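Local coordinates for Non-structural polyprotein (Sindbis virus, PDB 4GUA), which carries the nsP2 cysteine protease that processes the alphavirus polyprotein, joined to the nsP3 macro and zinc-binding domains in an uncleaved precursor, at residues A[28-33]-A[61-66]; A[78-83]-A[101-106]. All coordinates share one frame; numbering follows the deposited sequence.

From the N terminus, the chain leaves helix 16-27 and runs through the loop 28-33; contact 1 closes when the end of helix 52-64 returns to this loop, after 27 intervening residues that are mostly helical. Contact 2 opens later, at strand 78-83, and closes when residues 101-106 come back along it, with strand 93-95 between them in sequence but, in the sheet, on the far side of 78-83. The two closures therefore stand in series, neither enclosing nor crossing the other. Their centres are about 16 Å apart, yet they touch through Tyr105, whose ring packs on Ala28 and Phe64. Contact 1 ties the loop after helix 16-27 to the end of helix 52-64, and side chains of contact 2 pack on both helices.

Contact 1: A[28-33]-A[61-66]; sequences AGIVLT and IKFFGM
Ile30 meets Phe63 tip to tip, and this pair forms the dense part of the contact between the loop 28-33 and the end of helix 52-64. Ile30 CD1 lies over one face of the Phe63 ring, 3.8 Å from the centroid and 18° off the ring normal, a CH-pi contact displaced toward the rim. A chi1 of -62° sets Ile30 CG1 anti to the carbonyl carbon; the other branch, CG2, is anti to the backbone N and reaches the far end of the same ring, with Ile30 CG2 3.5 Å from Phe63 CZ. Leu32 comes from a different direction: its CD2 sits in the ring plane at the edge, 3.7 Å from Phe63 CZ.

Toward Phe64 the fit is looser. Ile30 CD1 stands 3.9 Å from Phe64 CZ in an oblique approach, and Ala28 CB reaches that CZ only at the ring edge, at 4.0 Å. On the loop's other side Val31 directs its side chain away from the helix and is solvent-exposed.

Two glycines bound the helical parts: Gly29 closes helix 16-27 in a Schellman motif, and Gly65, with positive phi, follows helix 52-64. Around the contact, Leu25 touches Ile30 and Leu32. All five touching residues are buried and meet through carbon atoms alone, consistent with shape fit and exclusion of water, rather than polar pairing, holding this loop against the helix end.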
ATOM      1  N   ALA A  28      -4.821   8.156  29.239  1.00 66.15           N
ATOM      2  CA  ALA A  28      -6.143   8.166  28.631  1.00 61.05           C
ATOM      3  C   ALA A  28      -7.202   7.678  29.605  1.00 58.68           C
ATOM      4  O   ALA A  28      -8.361   7.515  29.232  1.00 61.36           O
ATOM      5  CB  ALA A  28      -6.151   7.299  27.383  1.00 65.17           C
ATOM      6  N   GLY A  29      -6.801   7.406  30.840  1.00 56.25           N
ATOM      7  CA  GLY A  29      -7.732   6.922  31.844  1.00 55.73           C
ATOM      8  C   GLY A  29      -7.966   5.425  31.764  1.00 56.28           C
ATOM      9  O   GLY A  29      -8.830   4.884  32.457  1.00 55.68           O
ATOM     10  N   ILE A  30      -7.189   4.754  30.921  1.00 57.84           N
ATOM     11  CA  ILE A  30      -7.361   3.323  30.693  1.00 62.96           C
ATOM     12  C   ILE A  30      -6.455   2.511  31.601  1.00 63.08           C
ATOM     13  O   ILE A  30      -5.237   2.719  31.632  1.00 63.42           O
ATOM     14  CB  ILE A  30      -7.030   2.946  29.239  1.00 63.38           C
ATOM     15  CG1 ILE A  30      -7.983   3.652  28.274  1.00 62.37           C
ATOM     16  CG2 ILE A  30      -7.096   1.437  29.055  1.00 56.99           C
ATOM     17  CD1 ILE A  30      -7.586   3.518  26.827  1.00 62.38           C
ATOM     18  N   VAL A  31      -7.057   1.599  32.358  1.00 60.68           N
ATOM     19  CA  VAL A  31      -6.289   0.642  33.141  1.00 54.87           C
ATOM     20  C   VAL A  31      -6.822  -0.767  32.918  1.00 55.80           C
ATOM     21  O   VAL A  31      -7.899  -1.105  33.414  1.00 56.70           O
ATOM     22  CB  VAL A  31      -6.388   0.987  34.621  1.00 46.26           C
ATOM     23  CG1 VAL A  31      -5.617   0.002  35.439  1.00 45.23           C
ATOM     24  CG2 VAL A  31      -5.849   2.374  34.846  1.00 47.52           C
ATOM     25  N   LEU A  32      -6.039  -1.602  32.236  1.00 61.77           N
ATOM     26  CA  LEU A  32      -6.476  -2.948  31.850  1.00 64.13           C
ATOM     27  C   LEU A  32      -6.176  -3.992  32.918  1.00 63.03           C
ATOM     28  O   LEU A  32      -5.109  -3.970  33.540  1.00 67.37           O
ATOM     29  CB  LEU A  32      -5.800  -3.380  30.546  1.00 63.95           C
ATOM     30  CG  LEU A  32      -6.161  -2.616  29.275  1.00 65.04           C
ATOM     31  CD1 LEU A  32      -5.335  -3.115  28.095  1.00 62.99           C
ATOM     32  CD2 LEU A  32      -7.644  -2.759  28.981  1.00 63.43           C
ATOM     33  N   THR A  33      -7.125  -4.895  33.144  1.00 53.89           N
ATOM     34  CA  THR A  33      -6.878  -6.033  34.015  1.00 55.75           C
ATOM     35  C   THR A  33      -6.215  -7.146  33.213  1.00 66.12           C
ATOM     36  O   THR A  33      -6.077  -7.042  31.992  1.00 73.73           O
ATOM     37  CB  THR A  33      -8.181  -6.577  34.630  1.00 50.75           C
ATOM     38  OG1 THR A  33      -8.999  -7.164  33.609  1.00 58.30           O
ATOM     39  CG2 THR A  33      -8.945  -5.471  35.307  1.00 49.02           C
ATOM     40  N   ILE A  61      -8.225   1.528  18.886  1.00 50.57           N
ATOM     41  CA  ILE A  61      -9.431   1.198  18.140  1.00 51.94           C
ATOM     42  C   ILE A  61     -10.494   0.631  19.071  1.00 50.97           C
ATOM     43  O   ILE A  61     -11.670   0.956  18.959  1.00 45.67           O
ATOM     44  CB  ILE A  61      -9.171   0.159  17.041  1.00 53.00           C
ATOM     45  CG1 ILE A  61      -8.171   0.688  16.016  1.00 48.29           C
ATOM     46  CG2 ILE A  61     -10.485  -0.220  16.354  1.00 53.11           C
ATOM     47  CD1 ILE A  61      -7.833  -0.323  14.934  1.00 43.78           C
ATOM     48  N   LYS A  62     -10.079  -0.226  19.993  1.00 52.73           N
ATOM     49  CA  LYS A  62     -11.030  -0.887  20.871  1.00 54.18           C
ATOM     50  C   LYS A  62     -11.737   0.065  21.831  1.00 56.89           C
ATOM     51  O   LYS A  62     -12.929  -0.068  22.046  1.00 63.64           O
ATOM     52  CB  LYS A  62     -10.343  -2.015  21.640  1.00 55.06           C
ATOM     53  CG  LYS A  62     -10.272  -3.321  20.868  1.00 52.17           C
ATOM     54  CD  LYS A  62     -11.674  -3.862  20.598  1.00 49.40           C
ATOM     55  CE  LYS A  62     -11.668  -4.985  19.598  1.00 41.04           C
ATOM     56  NZ  LYS A  62     -11.554  -4.421  18.233  1.00 43.31           N
ATOM     57  N   PHE A  63     -11.012   1.013  22.416  1.00 54.16           N
ATOM     58  CA  PHE A  63     -11.627   1.970  23.342  1.00 55.82           C
ATOM     59  C   PHE A  63     -12.333   3.147  22.662  1.00 56.46           C
ATOM     60  O   PHE A  63     -13.440   3.512  23.038  1.00 63.06           O
ATOM     61  CB  PHE A  63     -10.589   2.503  24.336  1.00 57.04           C
ATOM     62  CG  PHE A  63     -10.348   1.593  25.501  1.00 58.72           C
ATOM     63  CD1 PHE A  63      -9.394   0.594  25.435  1.00 63.12           C
ATOM     64  CD2 PHE A  63     -11.094   1.723  26.659  1.00 53.95           C
ATOM     65  CE1 PHE A  63      -9.181  -0.251  26.509  1.00 61.96           C
ATOM     66  CE2 PHE A  63     -10.889   0.880  27.731  1.00 51.11           C
ATOM     67  CZ  PHE A  63      -9.931  -0.110  27.655  1.00 55.54           C
ATOM     68  N   PHE A  64     -11.651   3.776  21.712  1.00 51.66           N
ATOM     69  CA  PHE A  64     -12.158   4.982  21.061  1.00 49.19           C
ATOM     70  C   PHE A  64     -12.750   4.799  19.651  1.00 54.66           C
ATOM     71  O   PHE A  64     -13.168   5.770  19.021  1.00 53.58           O
ATOM     72  CB  PHE A  64     -11.063   6.043  21.062  1.00 46.32           C
ATOM     73  CG  PHE A  64     -10.388   6.191  22.398  1.00 57.84           C
ATOM     74  CD1 PHE A  64     -11.118   6.540  23.520  1.00 58.11           C
ATOM     75  CD2 PHE A  64      -9.032   5.962  22.537  1.00 62.65           C
ATOM     76  CE1 PHE A  64     -10.513   6.668  24.751  1.00 55.17           C
ATOM     77  CE2 PHE A  64      -8.422   6.091  23.769  1.00 64.91           C
ATOM     78  CZ  PHE A  64      -9.168   6.447  24.876  1.00 60.33           C
ATOM     79  N   GLY A  65     -12.777   3.568  19.153  1.00 52.43           N
ATOM     80  CA  GLY A  65     -13.304   3.301  17.822  1.00 49.52           C
ATOM     81  C   GLY A  65     -12.577   3.974  16.663  1.00 51.79           C
ATOM     82  O   GLY A  65     -13.151   4.155  15.588  1.00 51.65           O
ATOM     83  N   MET A  66     -11.318   4.345  16.876  1.00 57.44           N
ATOM     84  CA  MET A  66     -10.484   4.913  15.819  1.00 55.58           C
ATOM     85  C   MET A  66      -9.039   4.450  15.984  1.00 55.75           C
ATOM     86  O   MET A  66      -8.621   4.077  17.082  1.00 54.56           O
ATOM     87  CB  MET A  66     -10.537   6.430  15.858  1.00 58.54           C
ATOM     88  CG  MET A  66     -11.855   7.002  15.364  1.00 70.19           C
ATOM     89  SD  MET A  66     -11.947   8.790  15.534  1.00 77.42           S
ATOM     90  CE  MET A  66     -11.143   8.964  17.111  1.00 61.22           C
TER

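Contact 2: A[78-83]-A[101-106]. With SO4 (sulfate ion), chain D.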
ATOM      1  N   ILE A  78       5.129   9.987  27.172  1.00 62.41           N
ATOM      2  CA  ILE A  78       5.868   8.842  27.636  1.00 58.90           C
ATOM      3  C   ILE A  78       6.494   8.144  26.451  1.00 62.03           C
ATOM      4  O   ILE A  78       5.803   7.767  25.510  1.00 62.09           O
ATOM      5  CB  ILE A  78       4.932   7.885  28.356  1.00 56.15           C
ATOM      6  CG1 ILE A  78       4.176   8.655  29.446  1.00 57.33           C
ATOM      7  CG2 ILE A  78       5.709   6.701  28.910  1.00 55.01           C
ATOM      8  CD1 ILE A  78       3.028   7.891  30.045  1.00 65.29           C
ATOM      9  N   PRO A  79       7.813   7.967  26.488  1.00 60.52           N
ATOM     10  CA  PRO A  79       8.467   7.261  25.388  1.00 59.67           C
ATOM     11  C   PRO A  79       8.090   5.790  25.353  1.00 54.94           C
ATOM     12  O   PRO A  79       7.890   5.160  26.392  1.00 50.89           O
ATOM     13  CB  PRO A  79       9.960   7.447  25.688  1.00 58.31           C
ATOM     14  CG  PRO A  79      10.025   7.731  27.113  1.00 52.17           C
ATOM     15  CD  PRO A  79       8.781   8.465  27.474  1.00 52.00           C
ATOM     16  N   LEU A  80       7.919   5.271  24.147  1.00 60.47           N
ATOM     17  CA  LEU A  80       7.758   3.846  23.948  1.00 56.79           C
ATOM     18  C   LEU A  80       8.945   3.394  23.131  1.00 61.28           C
ATOM     19  O   LEU A  80       9.025   3.667  21.935  1.00 60.19           O
ATOM     20  CB  LEU A  80       6.459   3.541  23.217  1.00 57.54           C
ATOM     21  CG  LEU A  80       6.147   2.054  23.046  1.00 61.11           C
ATOM     22  CD1 LEU A  80       6.127   1.338  24.400  1.00 59.10           C
ATOM     23  CD2 LEU A  80       4.821   1.882  22.306  1.00 56.09           C
ATOM     24  N   THR A  81       9.839   2.656  23.781  1.00 59.07           N
ATOM     25  CA  THR A  81      11.168   2.407  23.251  1.00 55.47           C
ATOM     26  C   THR A  81      11.451   0.921  23.094  1.00 60.63           C
ATOM     27  O   THR A  81      11.341   0.133  24.049  1.00 54.12           O
ATOM     28  CB  THR A  81      12.241   3.017  24.168  1.00 54.87           C
ATOM     29  OG1 THR A  81      11.987   4.416  24.334  1.00 60.93           O
ATOM     30  CG2 THR A  81      13.625   2.818  23.582  1.00 48.85           C
ATOM     31  N   TYR A  82      11.828   0.562  21.873  1.00 64.51           N
ATOM     32  CA  TYR A  82      12.211  -0.795  21.546  1.00 60.29           C
ATOM     33  C   TYR A  82      13.719  -0.897  21.635  1.00 65.31           C
ATOM     34  O   TYR A  82      14.432  -0.068  21.070  1.00 69.73           O
ATOM     35  CB  TYR A  82      11.771  -1.128  20.126  1.00 57.93           C
ATOM     36  CG  TYR A  82      12.115  -2.532  19.681  1.00 59.48           C
ATOM     37  CD1 TYR A  82      11.452  -3.638  20.209  1.00 57.68           C
ATOM     38  CD2 TYR A  82      13.126  -2.754  18.748  1.00 55.20           C
ATOM     39  CE1 TYR A  82      11.773  -4.923  19.805  1.00 55.56           C
ATOM     40  CE2 TYR A  82      13.456  -4.038  18.340  1.00 54.40           C
ATOM     41  CZ  TYR A  82      12.776  -5.119  18.870  1.00 54.79           C
ATOM     42  OH  TYR A  82      13.098  -6.396  18.462  1.00 55.42           O
ATOM     43  N   HIS A  83      14.203  -1.920  22.329  1.00 64.78           N
ATOM     44  CA  HIS A  83      15.633  -2.173  22.430  1.00 61.29           C
ATOM     45  C   HIS A  83      16.030  -3.483  21.776  1.00 60.66           C
ATOM     46  O   HIS A  83      15.648  -4.546  22.253  1.00 63.72           O
ATOM     47  CB  HIS A  83      16.079  -2.194  23.889  1.00 60.38           C
ATOM     48  CG  HIS A  83      15.883  -0.892  24.596  1.00 60.16           C
ATOM     49  ND1 HIS A  83      16.803   0.130  24.527  1.00 60.59           N
ATOM     50  CD2 HIS A  83      14.887  -0.453  25.400  1.00 62.31           C
ATOM     51  CE1 HIS A  83      16.375   1.152  25.247  1.00 67.47           C
ATOM     52  NE2 HIS A  83      15.215   0.823  25.788  1.00 68.09           N
ATOM     53  N   ARG A 101      10.573   8.487  20.174  1.00 74.95           N
ATOM     54  CA  ARG A 101       9.210   8.005  19.959  1.00 70.83           C
ATOM     55  C   ARG A 101       8.427   8.042  21.267  1.00 68.99           C
ATOM     56  O   ARG A 101       8.745   7.317  22.213  1.00 68.79           O
ATOM     57  CB  ARG A 101       9.188   6.582  19.400  1.00 70.32           C
ATOM     58  CG  ARG A 101       9.815   6.405  18.034  1.00 73.59           C
ATOM     59  CD  ARG A 101       9.676   4.950  17.586  1.00 82.49           C
ATOM     60  NE  ARG A 101      10.540   4.596  16.461  1.00 85.16           N
ATOM     61  CZ  ARG A 101      11.862   4.446  16.544  1.00 85.16           C
ATOM     62  NH1 ARG A 101      12.502   4.645  17.696  1.00 79.25           N
ATOM     63  NH2 ARG A 101      12.557   4.114  15.466  1.00 84.50           N
ATOM     64  N   LYS A 102       7.401   8.891  21.309  1.00 67.65           N
ATOM     65  CA  LYS A 102       6.598   9.076  22.512  1.00 63.95           C
ATOM     66  C   LYS A 102       5.104   9.022  22.195  1.00 62.93           C
ATOM     67  O   LYS A 102       4.684   9.269  21.062  1.00 66.10           O
ATOM     68  CB  LYS A 102       6.938  10.419  23.162  1.00 62.16           C
ATOM     69  CG  LYS A 102       8.430  10.662  23.327  1.00 66.33           C
ATOM     70  CD  LYS A 102       8.708  11.872  24.199  1.00 69.79           C
ATOM     71  CE  LYS A 102      10.189  12.164  24.279  1.00 69.35           C
ATOM     72  NZ  LYS A 102      10.451  13.405  25.038  1.00 73.96           N
ATOM     73  N   TYR A 103       4.306   8.708  23.210  1.00 62.88           N
ATOM     74  CA  TYR A 103       2.864   8.609  23.049  1.00 64.90           C
ATOM     75  C   TYR A 103       2.166   9.092  24.313  1.00 69.17           C
ATOM     76  O   TYR A 103       2.752   9.105  25.393  1.00 70.68           O
ATOM     77  CB  TYR A 103       2.461   7.157  22.767  1.00 61.98           C
ATOM     78  CG  TYR A 103       3.057   6.594  21.494  1.00 67.47           C
ATOM     79  CD1 TYR A 103       4.306   5.986  21.495  1.00 73.79           C
ATOM     80  CD2 TYR A 103       2.378   6.676  20.295  1.00 69.11           C
ATOM     81  CE1 TYR A 103       4.857   5.478  20.331  1.00 74.20           C
ATOM     82  CE2 TYR A 103       2.918   6.170  19.133  1.00 69.95           C
ATOM     83  CZ  TYR A 103       4.154   5.573  19.152  1.00 75.64           C
ATOM     84  OH  TYR A 103       4.682   5.069  17.981  1.00 83.20           O
ATOM     85  N   GLY A 104       0.920   9.521  24.162  1.00 66.92           N
ATOM     86  CA  GLY A 104       0.060   9.814  25.290  1.00 61.43           C
ATOM     87  C   GLY A 104      -1.255  10.390  24.807  1.00 56.65           C
ATOM     88  O   GLY A 104      -1.324  10.987  23.732  1.00 49.78           O
ATOM     89  N   TYR A 105      -2.283  10.283  25.639  1.00 56.25           N
ATOM     90  CA  TYR A 105      -3.615  10.712  25.252  1.00 54.68           C
ATOM     91  C   TYR A 105      -3.606  12.204  25.000  1.00 60.02           C
ATOM     92  O   TYR A 105      -3.110  12.968  25.815  1.00 69.43           O
ATOM     93  CB  TYR A 105      -4.609  10.375  26.351  1.00 55.58           C
ATOM     94  CG  TYR A 105      -6.048  10.587  25.962  1.00 61.89           C
ATOM     95  CD1 TYR A 105      -6.690   9.708  25.097  1.00 64.31           C
ATOM     96  CD2 TYR A 105      -6.775  11.653  26.474  1.00 67.20           C
ATOM     97  CE1 TYR A 105      -8.014   9.894  24.747  1.00 67.80           C
ATOM     98  CE2 TYR A 105      -8.099  11.846  26.132  1.00 70.90           C
ATOM     99  CZ  TYR A 105      -8.714  10.964  25.271  1.00 71.83           C
ATOM    100  OH  TYR A 105     -10.033  11.161  24.933  1.00 76.44           O
ATOM    101  N   ASP A 106      -4.191  12.624  23.888  1.00 63.30           N
ATOM    102  CA  ASP A 106      -4.222  14.034  23.538  1.00 65.25           C
ATOM    103  C   ASP A 106      -5.633  14.599  23.695  1.00 62.99           C
ATOM    104  O   ASP A 106      -6.521  14.318  22.893  1.00 61.26           O
ATOM    105  CB  ASP A 106      -3.731  14.202  22.100  1.00 65.37           C
ATOM    106  CG  ASP A 106      -3.573  15.641  21.703  1.00 63.45           C
ATOM    107  OD1 ASP A 106      -4.284  16.496  22.274  1.00 60.50           O
ATOM    108  OD2 ASP A 106      -2.728  15.915  20.827  1.00 64.43           O
TER
HETATM  109  S   SO4 D1701       6.809   9.958  17.205  1.00109.28           S
HETATM  110  O1  SO4 D1701       6.522  11.063  16.292  1.00113.50           O
HETATM  111  O2  SO4 D1701       7.636  10.433  18.312  1.00103.34           O
HETATM  112  O3  SO4 D1701       5.568   9.408  17.757  1.00102.38           O
HETATM  113  O4  SO4 D1701       7.537   8.947  16.443  1.00108.61           O
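Ile78 and Tyr103 form an antiparallel hydrogen-bonded pair, each backbone bonded to the other. Ile78 N donates to Tyr103 O at 3.1 Å with an N-H...O angle of 165°, and Tyr103 N returns a bond to Ile78 O at 2.9 Å. A third bond, Leu80 N to Arg101 O at 2.9 Å, is more bent, at 151°.

Between these bonds lies the non-hydrogen-bonded pair of Pro79 and Lys102, whose CA atoms lie 3.9 Å apart. Here CA-H...O contacts supplement the ladder: Pro79 CA approaches Arg101 O to 3.2 Å, and Lys102 CA faces Ile78 O. Proline, lacking an N-H, fits this position because its nitrogen is not asked to donate across the pair.

The pairing makes one side of a three-stranded antiparallel sheet in which strand 78-83 is central, with 93-95 and 102-103 as the outermost strands within the chain.

Apolar contact is concentrated on Leu80 and Tyr103, whose side chains cross obliquely, Leu80 CB standing 3.7 Å from Tyr103 CD1. Tyr103 CG lies anti to the carbonyl carbon (chi1 -61°), from where the ring reaches Leu80. Leu80 also packs on Ala20 and Leu21 of helix 16-27, and Tyr103 on Ile53 and Leu56 of helix 52-64, so this pair bridges sheet and helices.

Polar partners lie beyond the paired strands: the backbone N of Lys102 makes a weak hydrogen bond, at 3.4 Å, to O2 of a sulfate, probably from the crystallisation liquor, which Gln76 NE2 also binds, and Arg101 forms a salt bridge through NH2 with Glu517.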